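Local coordinates for protein putative ABC transporter (Thermobispora bispora, PDB 4PE6) that probably captures carbohydrate-type solutes for an ABC transporter, and here holds the sugar acid (2R,3S)-2,3,4-trihydroxybutanoic acid in the cleft between its two lobes, at residues Tyr122-Ser127 and Ser264-Trp269; Glu141-Lys146 and Val207-Gly212; Val149-Gly154 and Glu163-Thr168; Thr180-Thr185 and Leu198-Ser203; Val233-Glu236 and Arg240-Ser243. All coordinates share one frame; numbering follows the deposited sequence.

Interaction 1 (Tyr122-Ser127 and Ser264-Trp269); sequences YILQNS and SVAALW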
# COMPACT_ATOMS: atom_id res chain seq x y z
N TYR A 122 -4.95 -16.99 -5.03
CA TYR A 122 -5.06 -15.98 -6.07
C TYR A 122 -4.39 -14.69 -5.60
O TYR A 122 -4.60 -14.24 -4.46
CB TYR A 122 -6.54 -15.72 -6.39
CG TYR A 122 -7.22 -16.92 -7.04
CD1 TYR A 122 -7.68 -17.98 -6.28
CD2 TYR A 122 -7.36 -16.99 -8.44
CE1 TYR A 122 -8.28 -19.09 -6.87
CE2 TYR A 122 -7.97 -18.08 -9.03
CZ TYR A 122 -8.43 -19.12 -8.25
OH TYR A 122 -9.03 -20.20 -8.86
N ILE A 123 -3.56 -14.11 -6.46
CA ILE A 123 -2.84 -12.88 -6.16
C ILE A 123 -3.52 -11.64 -6.79
O ILE A 123 -3.76 -11.58 -8.01
CB ILE A 123 -1.38 -12.96 -6.64
CG1 ILE A 123 -0.49 -13.77 -5.68
CG2 ILE A 123 -0.77 -11.55 -6.70
CD1 ILE A 123 -1.01 -15.12 -5.24
N LEU A 124 -3.78 -10.63 -5.96
CA LEU A 124 -4.31 -9.36 -6.42
C LEU A 124 -3.43 -8.27 -5.84
O LEU A 124 -3.42 -8.06 -4.64
CB LEU A 124 -5.76 -9.16 -5.98
CG LEU A 124 -6.48 -7.99 -6.65
CD1 LEU A 124 -7.97 -8.26 -6.65
CD2 LEU A 124 -6.18 -6.62 -6.00
N GLN A 125 -2.69 -7.60 -6.71
CA GLN A 125 -1.64 -6.69 -6.28
C GLN A 125 -1.73 -5.35 -6.99
O GLN A 125 -2.67 -5.10 -7.74
CB GLN A 125 -0.27 -7.36 -6.50
CG GLN A 125 0.11 -7.51 -7.98
CD GLN A 125 1.52 -8.02 -8.12
OE1 GLN A 125 1.72 -9.18 -8.40
NE2 GLN A 125 2.50 -7.16 -7.88
N ASN A 126 -0.77 -4.49 -6.73
CA ASN A 126 -0.52 -3.31 -7.53
C ASN A 126 0.89 -3.44 -8.07
O ASN A 126 1.69 -4.26 -7.58
CB ASN A 126 -0.58 -2.02 -6.68
CG ASN A 126 -1.99 -1.52 -6.36
OD1 ASN A 126 -2.13 -0.47 -5.71
ND2 ASN A 126 -3.03 -2.26 -6.73
N SER A 127 1.23 -2.60 -9.04
CA SER A 127 2.64 -2.53 -9.50
C SER A 127 3.52 -1.76 -8.52
O SER A 127 3.61 -0.53 -8.56
CB SER A 127 2.78 -1.91 -10.88
OG SER A 127 4.15 -1.79 -11.21
N SER A 264 -8.09 -4.27 -0.74
CA SER A 264 -8.86 -5.12 0.13
C SER A 264 -10.32 -5.30 -0.34
O SER A 264 -10.92 -6.37 -0.15
CB SER A 264 -8.85 -4.57 1.57
OG SER A 264 -9.45 -3.29 1.62
N VAL A 265 -10.88 -4.24 -0.90
CA VAL A 265 -12.25 -4.27 -1.39
C VAL A 265 -12.29 -5.08 -2.68
O VAL A 265 -13.18 -5.89 -2.90
CB VAL A 265 -12.77 -2.86 -1.66
CG1 VAL A 265 -14.14 -2.93 -2.28
CG2 VAL A 265 -12.82 -2.04 -0.37
N ALA A 266 -11.32 -4.86 -3.55
CA ALA A 266 -11.21 -5.67 -4.77
C ALA A 266 -11.03 -7.15 -4.42
O ALA A 266 -11.56 -8.01 -5.10
CB ALA A 266 -10.06 -5.18 -5.64
N ALA A 267 -10.26 -7.44 -3.37
CA ALA A 267 -10.06 -8.83 -2.93
C ALA A 267 -11.37 -9.45 -2.43
O ALA A 267 -11.63 -10.62 -2.67
CB ALA A 267 -9.00 -8.87 -1.85
N LEU A 268 -12.20 -8.65 -1.77
CA LEU A 268 -13.54 -9.10 -1.35
C LEU A 268 -14.36 -9.53 -2.56
O LEU A 268 -14.99 -10.59 -2.55
CB LEU A 268 -14.26 -7.97 -0.61
CG LEU A 268 -15.72 -8.16 -0.22
CD1 LEU A 268 -15.91 -9.37 0.67
CD2 LEU A 268 -16.28 -6.91 0.43
N TRP A 269 -14.39 -8.70 -3.60
CA TRP A 269 -15.16 -9.02 -4.80
C TRP A 269 -14.59 -10.23 -5.51
O TRP A 269 -15.34 -11.09 -5.96
CB TRP A 269 -15.25 -7.83 -5.76
CG TRP A 269 -15.95 -6.64 -5.14
CD1 TRP A 269 -15.48 -5.37 -5.08
CD2 TRP A 269 -17.23 -6.62 -4.49
NE1 TRP A 269 -16.38 -4.55 -4.44
CE2 TRP A 269 -17.46 -5.29 -4.05
CE3 TRP A 269 -18.20 -7.60 -4.23
CZ2 TRP A 269 -18.62 -4.91 -3.37
CZ3 TRP A 269 -19.38 -7.21 -3.58
CH2 TRP A 269 -19.56 -5.88 -3.14
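Leu124 meets Ala266 and Ala267 of helix 263-275, and of all the residues in the contact between strand 122-126 and the segment Ser264-Trp269 it has the most surface buried. Its CG lies anti to the backbone N (chi1 -168°), which carries the isobutyl group off the sheet and onto the helix. CD1 makes the nearest touches, resting 3.9 Å from Ala266 CB. It also lies over backbone, 4.1 Å from Ala267 N, while the second branch, CD2, passes Ala266 CB at 4.2 Å. The small Ala266 and Ala267 probably leave room for the leucine branches to lie against the helix. Phe286 of the neighbouring strand 283-290 touches both Leu124 and Ala266. Next to Leu124, the side-chain amides of Gln125 and Asn126 each donate to the other's backbone carbonyl: Gln125 NE2 to Asn126 O over 3.0 Å, and Asn126 ND2 to Gln125 O, also over 3.0 Å, both donors well above the carbonyl plane. Asn126 OD1 is bound by the backbone N of Asp260, which ties this segment to the approach to the helix. All three residues of the apolar contact are buried. A helix covering a face of the central sheet is characteristic of the alpha/beta lobes of type I periplasmic binding proteins.

Interaction 2 (Glu141-Lys146 and Val207-Gly212); sequences ESIGGK and VDAVIG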
# COMPACT_ATOMS: atom_id res chain seq x y z
N GLU A 141 15.07 13.76 -10.65
CA GLU A 141 15.04 14.77 -11.70
C GLU A 141 14.85 16.16 -11.11
O GLU A 141 15.51 17.10 -11.54
CB GLU A 141 13.95 14.51 -12.74
CG GLU A 141 14.22 13.34 -13.66
CD GLU A 141 15.30 13.61 -14.69
OE1 GLU A 141 15.22 14.63 -15.43
OE2 GLU A 141 16.22 12.78 -14.79
N SER A 142 13.98 16.29 -10.12
CA SER A 142 13.68 17.60 -9.51
C SER A 142 14.88 18.22 -8.79
O SER A 142 14.89 19.43 -8.55
CB SER A 142 12.50 17.52 -8.55
OG SER A 142 12.92 17.09 -7.27
N ILE A 143 15.90 17.43 -8.45
CA ILE A 143 17.11 17.99 -7.83
C ILE A 143 18.27 18.00 -8.84
O ILE A 143 19.45 18.07 -8.48
CB ILE A 143 17.46 17.26 -6.51
CG1 ILE A 143 17.81 15.78 -6.74
CG2 ILE A 143 16.29 17.36 -5.54
CD1 ILE A 143 18.42 15.07 -5.54
N GLY A 144 17.92 17.93 -10.12
CA GLY A 144 18.92 18.02 -11.17
C GLY A 144 19.88 16.85 -11.24
O GLY A 144 20.95 16.98 -11.82
N GLY A 145 19.50 15.70 -10.70
CA GLY A 145 20.33 14.50 -10.77
C GLY A 145 21.60 14.57 -9.95
O GLY A 145 22.56 13.85 -10.22
N LYS A 146 21.61 15.43 -8.94
CA LYS A 146 22.76 15.54 -8.06
C LYS A 146 22.32 16.04 -6.69
O LYS A 146 21.26 16.63 -6.55
CB LYS A 146 23.79 16.51 -8.65
CG LYS A 146 23.34 17.97 -8.66
CD LYS A 146 24.53 18.92 -8.78
CE LYS A 146 24.06 20.37 -8.88
NZ LYS A 146 23.46 20.69 -10.21
N VAL A 207 20.36 17.92 2.83
CA VAL A 207 19.59 16.86 2.18
C VAL A 207 18.65 17.48 1.16
O VAL A 207 17.80 18.26 1.52
CB VAL A 207 18.78 16.06 3.23
CG1 VAL A 207 17.91 15.02 2.55
CG2 VAL A 207 19.72 15.40 4.23
N ASP A 208 18.78 17.10 -0.10
CA ASP A 208 17.96 17.66 -1.18
C ASP A 208 16.64 16.92 -1.38
O ASP A 208 15.63 17.51 -1.82
CB ASP A 208 18.79 17.69 -2.45
CG ASP A 208 20.07 18.48 -2.26
OD1 ASP A 208 19.95 19.70 -2.09
OD2 ASP A 208 21.19 17.90 -2.23
N ALA A 209 16.63 15.64 -1.08
CA ALA A 209 15.42 14.85 -1.22
C ALA A 209 15.37 13.69 -0.25
O ALA A 209 16.41 13.14 0.12
CB ALA A 209 15.29 14.34 -2.65
N VAL A 210 14.16 13.28 0.09
CA VAL A 210 13.94 12.08 0.86
C VAL A 210 12.97 11.17 0.13
O VAL A 210 11.79 11.49 -0.01
CB VAL A 210 13.44 12.39 2.27
CG1 VAL A 210 13.31 11.10 3.07
CG2 VAL A 210 14.38 13.38 2.94
N ILE A 211 13.51 10.05 -0.36
CA ILE A 211 12.75 9.09 -1.14
C ILE A 211 12.21 8.05 -0.17
O ILE A 211 12.96 7.21 0.36
CB ILE A 211 13.61 8.43 -2.22
CG1 ILE A 211 14.14 9.49 -3.20
CG2 ILE A 211 12.80 7.40 -2.99
CD1 ILE A 211 15.06 8.96 -4.27
N GLY A 212 10.91 8.11 0.07
CA GLY A 212 10.29 7.27 1.05
C GLY A 212 9.09 6.53 0.56
O GLY A 212 8.86 6.40 -0.65
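Ile143 lies against Asp208 and Ala209 at the rim of an alpha/beta lobe of the periplasmic binding protein fold, where helix 128-142 has just ended in a Schellman motif. Gly144, with positive phi, is the C-prime residue of that motif, and its N reaches Glu141 O at 2.9 Å. Ile143, first residue of the type I' turn to Lys146, faces the start of strand 209-211. Along the side chain, CB already approaches the neighbour, standing 4.3 Å from Asp208 CB. There it divides. CG2, anti to the carbonyl carbon, settles over the other backbone, 3.8 Å from Asp208 O and 4.0 Å from Asp208 CB. Ile143 CG1 occupies the crowded position between N and the carbonyl carbon (chi1 64°) and serves as a spacer, and the chain then extends so that CD1 comes within 4.1 Å of Asp208 CB. The aspartate therefore offers its methylene to the hydrocarbon and turns its carboxylate elsewhere: OD2 accepts a hydrogen bond from the backbone N of Asn148, at the beginning of the adjoining strand 147-153. Val149 of that strand also touches Ile143. The last apolar touch across the contact belongs to CG2, 4.3 Å from Ala209 CB.

Interaction 3 (Val149-Gly154 and Glu163-Thr168); sequences VIVVRG and EMYETT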
# COMPACT_ATOMS: atom_id res chain seq x y z
N VAL A 149 20.63 12.56 -0.76
CA VAL A 149 19.32 12.01 -0.47
C VAL A 149 19.30 11.05 0.71
O VAL A 149 20.31 10.39 1.03
CB VAL A 149 18.71 11.29 -1.68
CG1 VAL A 149 18.56 12.25 -2.84
CG2 VAL A 149 19.55 10.08 -2.07
N ILE A 150 18.12 10.97 1.34
CA ILE A 150 17.86 9.96 2.35
C ILE A 150 16.84 8.97 1.77
O ILE A 150 15.86 9.39 1.17
CB ILE A 150 17.33 10.58 3.65
CG1 ILE A 150 18.42 11.41 4.32
CG2 ILE A 150 16.79 9.51 4.60
CD1 ILE A 150 17.98 12.12 5.58
N VAL A 151 17.10 7.68 1.94
CA VAL A 151 16.12 6.65 1.60
C VAL A 151 15.45 6.20 2.88
O VAL A 151 16.12 5.76 3.82
CB VAL A 151 16.79 5.44 0.91
CG1 VAL A 151 15.75 4.38 0.52
CG2 VAL A 151 17.57 5.89 -0.32
N VAL A 152 14.12 6.24 2.88
CA VAL A 152 13.32 5.75 3.98
C VAL A 152 12.54 4.55 3.49
O VAL A 152 11.65 4.68 2.66
CB VAL A 152 12.31 6.80 4.49
CG1 VAL A 152 11.52 6.23 5.64
CG2 VAL A 152 13.00 8.11 4.87
N ARG A 153 12.90 3.38 3.97
CA ARG A 153 12.26 2.15 3.56
C ARG A 153 10.85 2.01 4.14
O ARG A 153 10.50 2.59 5.19
CB ARG A 153 13.11 0.95 3.95
CG ARG A 153 14.46 0.96 3.25
CD ARG A 153 15.32 -0.25 3.57
NE ARG A 153 14.71 -1.49 3.11
CZ ARG A 153 15.34 -2.67 3.06
NH1 ARG A 153 16.58 -2.78 3.47
NH2 ARG A 153 14.72 -3.75 2.63
N GLY A 154 10.06 1.20 3.44
CA GLY A 154 8.67 0.97 3.81
C GLY A 154 8.46 -0.14 4.82
O GLY A 154 9.14 -0.19 5.86
N GLU A 163 10.81 -5.51 -2.96
CA GLU A 163 10.81 -5.24 -4.39
C GLU A 163 11.08 -3.77 -4.69
O GLU A 163 11.88 -3.43 -5.59
CB GLU A 163 9.49 -5.66 -5.05
CG GLU A 163 9.52 -5.48 -6.56
CD GLU A 163 8.40 -6.17 -7.32
OE1 GLU A 163 7.22 -6.05 -6.94
OE2 GLU A 163 8.72 -6.83 -8.33
N MSE A 164 10.41 -2.91 -3.92
CA MSE A 164 10.56 -1.47 -4.13
C MSE A 164 11.93 -1.01 -3.76
O MSE A 164 12.47 -0.14 -4.45
CB MSE A 164 9.48 -0.69 -3.38
CG MSE A 164 8.11 -1.11 -3.93
SE MSE A 164 6.63 0.11 -3.43
CE MSE A 164 6.20 -0.57 -1.66
N TYR A 165 12.54 -1.60 -2.73
CA TYR A 165 13.89 -1.20 -2.33
C TYR A 165 14.89 -1.53 -3.47
O TYR A 165 15.77 -0.73 -3.78
CB TYR A 165 14.32 -1.84 -0.97
CG TYR A 165 15.67 -1.35 -0.46
CD1 TYR A 165 15.91 0.02 -0.28
CD2 TYR A 165 16.71 -2.24 -0.16
CE1 TYR A 165 17.14 0.48 0.17
CE2 TYR A 165 17.94 -1.77 0.28
CZ TYR A 165 18.14 -0.41 0.46
OH TYR A 165 19.33 0.09 0.88
N GLU A 166 14.74 -2.69 -4.09
CA GLU A 166 15.59 -3.03 -5.22
C GLU A 166 15.39 -2.02 -6.33
O GLU A 166 16.36 -1.59 -6.97
CB GLU A 166 15.31 -4.44 -5.76
CG GLU A 166 15.65 -5.54 -4.78
CD GLU A 166 17.09 -5.49 -4.34
OE1 GLU A 166 17.98 -5.51 -5.23
OE2 GLU A 166 17.34 -5.39 -3.11
N THR A 167 14.13 -1.65 -6.58
CA THR A 167 13.84 -0.68 -7.63
C THR A 167 14.48 0.68 -7.29
O THR A 167 15.15 1.28 -8.13
CB THR A 167 12.33 -0.51 -7.87
OG1 THR A 167 11.74 -1.78 -8.18
CG2 THR A 167 12.06 0.42 -9.01
N THR A 168 14.30 1.14 -6.05
CA THR A 168 14.89 2.41 -5.64
C THR A 168 16.41 2.41 -5.82
O THR A 168 16.96 3.39 -6.30
CB THR A 168 14.56 2.75 -4.18
OG1 THR A 168 13.14 2.79 -4.00
CG2 THR A 168 15.13 4.12 -3.83
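Strand 149-153 and helix 163-168 run antiparallel, with Arg153 level with Tyr165; the directions differ by 166° and the axes approach to 10.0 Å. This is the first half of a beta-alpha-beta crossover, in which helix 159-173 returns over the sheet before strand 178-185 extends it. The side chains that fill the interval are few. Near the strand's C-terminal end, Arg153 bends at its third torsion (chi3 63°) and lays its guanidinium flat on the Tyr165 ring, the planes only 8° apart. The stack is offset: CZ stands 3.5 Å from Tyr165 CD2, yet 3.9 Å from the ring centroid, close enough for a cation-pi interaction. The aliphatic part of the arginine shares the same face, with CD lying 4.0 Å from that centroid in a CH-pi contact. A salt bridge from Arg153 NE to Glu161, near the beginning of the same helix, fixes the rotation of the flat group. An alanine here would be likely to leave the Tyr165 face without its cationic cover and the Glu161 carboxylate without its partner. Deeper along the strand the chemistry becomes purely apolar. Val151 CG1, anti to its own backbone N, comes up to the edge of the tyrosine ring, close to its plane, at 4.2 Å from CE1. Arginine over a face and valine at an edge together hold the ring. The same valine methyl, CG1, also reaches the next helical turn, lying 4.4 Å from Thr168 CG2.

Interaction 4 (Thr180-Thr185 and Leu198-Ser203); sequences TVATVT and LGVLPS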
# COMPACT_ATOMS: atom_id res chain seq x y z
N THR A 180 23.58 8.82 -1.38
CA THR A 180 22.68 8.44 -0.32
C THR A 180 23.42 8.69 0.99
O THR A 180 24.42 8.04 1.25
CB THR A 180 22.21 6.97 -0.42
OG1 THR A 180 21.41 6.78 -1.59
CG2 THR A 180 21.36 6.61 0.77
N VAL A 181 22.96 9.65 1.78
CA VAL A 181 23.67 10.03 3.00
C VAL A 181 23.14 9.29 4.22
O VAL A 181 23.79 9.31 5.27
CB VAL A 181 23.69 11.56 3.26
CG1 VAL A 181 24.54 12.26 2.20
CG2 VAL A 181 22.28 12.14 3.32
N ALA A 182 21.97 8.66 4.09
CA ALA A 182 21.43 7.77 5.11
C ALA A 182 20.31 6.90 4.56
O ALA A 182 19.54 7.31 3.68
CB ALA A 182 20.94 8.57 6.31
N THR A 183 20.24 5.67 5.06
CA THR A 183 19.10 4.80 4.86
C THR A 183 18.48 4.43 6.21
O THR A 183 19.17 3.97 7.14
CB THR A 183 19.49 3.53 4.10
OG1 THR A 183 20.23 3.92 2.92
CG2 THR A 183 18.25 2.73 3.68
N VAL A 184 17.17 4.61 6.30
CA VAL A 184 16.43 4.27 7.49
C VAL A 184 15.14 3.52 7.16
O VAL A 184 14.77 3.42 6.00
CB VAL A 184 16.14 5.52 8.33
CG1 VAL A 184 17.46 6.17 8.71
CG2 VAL A 184 15.23 6.50 7.60
N THR A 185 14.48 3.00 8.20
CA THR A 185 13.18 2.34 8.06
C THR A 185 12.06 3.22 8.61
O THR A 185 12.10 3.65 9.77
CB THR A 185 13.14 1.02 8.80
OG1 THR A 185 14.09 0.11 8.24
CG2 THR A 185 11.73 0.40 8.75
N LEU A 198 14.84 12.31 11.92
CA LEU A 198 15.30 13.27 12.94
C LEU A 198 16.59 12.78 13.57
O LEU A 198 17.51 13.57 13.84
CB LEU A 198 14.23 13.44 14.03
CG LEU A 198 14.59 14.38 15.18
CD1 LEU A 198 14.75 15.79 14.64
CD2 LEU A 198 13.55 14.30 16.30
N GLY A 199 16.64 11.47 13.79
CA GLY A 199 17.80 10.80 14.36
C GLY A 199 19.09 11.02 13.59
O GLY A 199 20.14 11.17 14.22
N VAL A 200 19.03 11.07 12.26
CA VAL A 200 20.25 11.18 11.46
C VAL A 200 20.60 12.58 10.97
O VAL A 200 21.74 12.82 10.56
CB VAL A 200 20.24 10.23 10.23
CG1 VAL A 200 20.04 8.79 10.68
CG2 VAL A 200 19.19 10.65 9.20
N LEU A 201 19.65 13.51 10.99
CA LEU A 201 19.89 14.85 10.46
C LEU A 201 21.13 15.56 11.01
O LEU A 201 21.91 16.10 10.23
CB LEU A 201 18.64 15.75 10.62
CG LEU A 201 17.50 15.46 9.65
CD1 LEU A 201 16.31 16.39 9.89
CD2 LEU A 201 17.95 15.54 8.19
N PRO A 202 21.34 15.53 12.34
CA PRO A 202 22.55 16.21 12.84
C PRO A 202 23.87 15.65 12.26
O PRO A 202 24.85 16.36 12.20
CB PRO A 202 22.48 15.98 14.36
CG PRO A 202 21.04 15.68 14.65
CD PRO A 202 20.54 14.94 13.43
N SER A 203 23.87 14.39 11.82
CA SER A 203 25.11 13.76 11.36
C SER A 203 25.34 13.87 9.85
O SER A 203 26.37 13.42 9.38
CB SER A 203 25.12 12.29 11.75
OG SER A 203 24.19 11.56 10.97
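Val200 is the residue of 198-203 that reaches the strand, and its two methyls find separate partners there, Ala182 and Val184. With Val200 CG1 beside the backbone N (chi1 -56°), CG2 falls between that N and the carbonyl carbon and comes to 4.0 Å from Ala182 CB, the small side chain leaving the two methyls close. The second gap is slightly longer: Val200 CG1 lies 4.2 Å from Val184 CG1, the two side chains lying alongside each other but running opposite ways. Strand 178-185 is the outermost strand at this end of the chain's sheet, and helix 190-200 lies against it as part of the alternating beta and alpha elements of a Rossmann-like lobe. Behind the contact, Leu198 and Leu201 pack on helix 216-226. Against this apolar touch of Ala182, Val184 and Val200 stands the solvent side, where Gly199, Pro202 and Ser203 are exposed. Thr183, for its part, points away from 198-203 and touches Tyr165 on the other face of the sheet. At the solvent side the chain secures itself: Val200 O accepts from both Ser203 N, at 2.9 Å, and Ser203 OG, at 2.8 Å, the hydroxyl approaching 15° from the carbonyl plane.

Interaction 5 (Val233-Glu236 and Arg240-Ser243); sequences VTFE and RALS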
# COMPACT_ATOMS: atom_id res chain seq x y z
N VAL A 233 9.98 15.55 -0.97
CA VAL A 233 9.56 14.36 -0.24
C VAL A 233 8.52 13.54 -0.99
O VAL A 233 7.97 13.96 -2.03
CB VAL A 233 9.02 14.72 1.18
CG1 VAL A 233 10.12 15.33 2.04
CG2 VAL A 233 7.84 15.67 1.09
N THR A 234 8.24 12.36 -0.47
CA THR A 234 7.23 11.47 -1.03
C THR A 234 6.08 11.45 -0.04
O THR A 234 6.15 10.77 0.97
CB THR A 234 7.78 10.06 -1.26
OG1 THR A 234 8.36 9.54 -0.04
CG2 THR A 234 8.84 10.07 -2.35
N PHE A 235 5.04 12.23 -0.32
CA PHE A 235 3.95 12.38 0.61
C PHE A 235 3.04 11.17 0.68
O PHE A 235 2.85 10.45 -0.30
CB PHE A 235 3.07 13.57 0.21
CG PHE A 235 3.68 14.89 0.54
CD1 PHE A 235 3.90 15.24 1.86
CD2 PHE A 235 4.01 15.78 -0.46
CE1 PHE A 235 4.45 16.46 2.18
CE2 PHE A 235 4.57 17.02 -0.13
CZ PHE A 235 4.78 17.35 1.19
N GLU A 236 2.45 11.02 1.85
CA GLU A 236 1.19 10.29 2.04
C GLU A 236 0.17 10.76 1.02
O GLU A 236 0.12 11.95 0.69
CB GLU A 236 0.60 10.59 3.43
CG GLU A 236 1.41 10.09 4.61
CD GLU A 236 2.51 11.03 5.08
OE1 GLU A 236 2.81 12.02 4.38
OE2 GLU A 236 3.09 10.76 6.14
N ARG A 240 -4.31 15.02 5.00
CA ARG A 240 -3.41 15.91 5.73
C ARG A 240 -2.17 16.29 4.89
O ARG A 240 -1.74 17.46 4.89
CB ARG A 240 -2.97 15.25 7.03
CG ARG A 240 -1.96 16.07 7.85
CD ARG A 240 -1.57 15.35 9.12
NE ARG A 240 -2.74 15.14 9.98
CZ ARG A 240 -3.38 13.98 10.15
NH1 ARG A 240 -2.98 12.86 9.53
NH2 ARG A 240 -4.43 13.95 10.96
N ALA A 241 -1.60 15.32 4.19
CA ALA A 241 -0.38 15.58 3.41
C ALA A 241 -0.69 16.44 2.18
O ALA A 241 0.06 17.38 1.85
CB ALA A 241 0.28 14.28 2.99
N LEU A 242 -1.78 16.11 1.50
CA LEU A 242 -2.24 16.91 0.35
C LEU A 242 -2.49 18.37 0.72
O LEU A 242 -2.07 19.28 -0.00
CB LEU A 242 -3.48 16.29 -0.28
CG LEU A 242 -3.24 15.28 -1.41
CD1 LEU A 242 -1.94 14.50 -1.30
CD2 LEU A 242 -4.42 14.31 -1.47
N SER A 243 -3.15 18.59 1.85
CA SER A 243 -3.39 19.94 2.36
C SER A 243 -2.10 20.67 2.73
O SER A 243 -1.98 21.88 2.50
CB SER A 243 -4.31 19.90 3.59
OG SER A 243 -5.48 19.12 3.35
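Within the beta-alpha-beta unit that leads from strand 232-235 through helix 239-247 to strand 255-258, Phe235 and Glu236 at the strand's end receive Ala241 from the first turn of the helix. The alanine methyl is the focus. Its CB lies 3.3 Å from Glu236 O, a close approach of carbon to carbonyl oxygen, and 3.7 Å from Glu236 OE1. On the ring side the rim atom Phe235 CD1 stands 3.9 Å from Ala241 CB. The small methyl is consistent with the helix starting so soon after the strand, a tight turnaround at the C-terminal edge of a sheet in the Rossmann-like lobe, on the side where type I binding proteins place their ligand cleft. The Glu236 side chain lies about 9 Å from the bound sugar acid, near the cleft but not in contact. Its chain bends at CG (chi2 86°), bringing the carboxylate back past the alanine; there OE1 accepts a hydrogen bond from Tyr217 N at the start of helix 216-226, a setting that would probably favour the charged form. Ala241 N is bound by Asn238 OD1. Leu242 CB points away from the strand, but its CD1 swings back to 3.8 Å from Glu236 O. The phenylalanine ring is covered on one face by Val233 CG2, 3.5 Å above its plane.

Interaction 1 belongs to one side of the molecule, 32 Å between centres from interaction 2, whereas interactions 2 to 5 gather in the far lobe; every contact reaches the same sheet. Backbone bonds between neighbouring strands join interactions 2 and 3, as Ile211 N to Ile150 O, and interactions 3 and 4, as Arg153 N to Val184 O. Interaction 5 adds the next strand, where Thr234 OG1 bonds Gly212 N. Burial follows place: interactions 1 and 5 are core, 2 and 3 partly buried, and 4 lies at the surface. Interactions 1 and 4 are aliphatic, 2 lays an isoleucine on an aspartate methylene and carbonyl, 5 sets an alanine methyl against phenylalanine and glutamate, and 3 alone brings a cation onto an aromatic face.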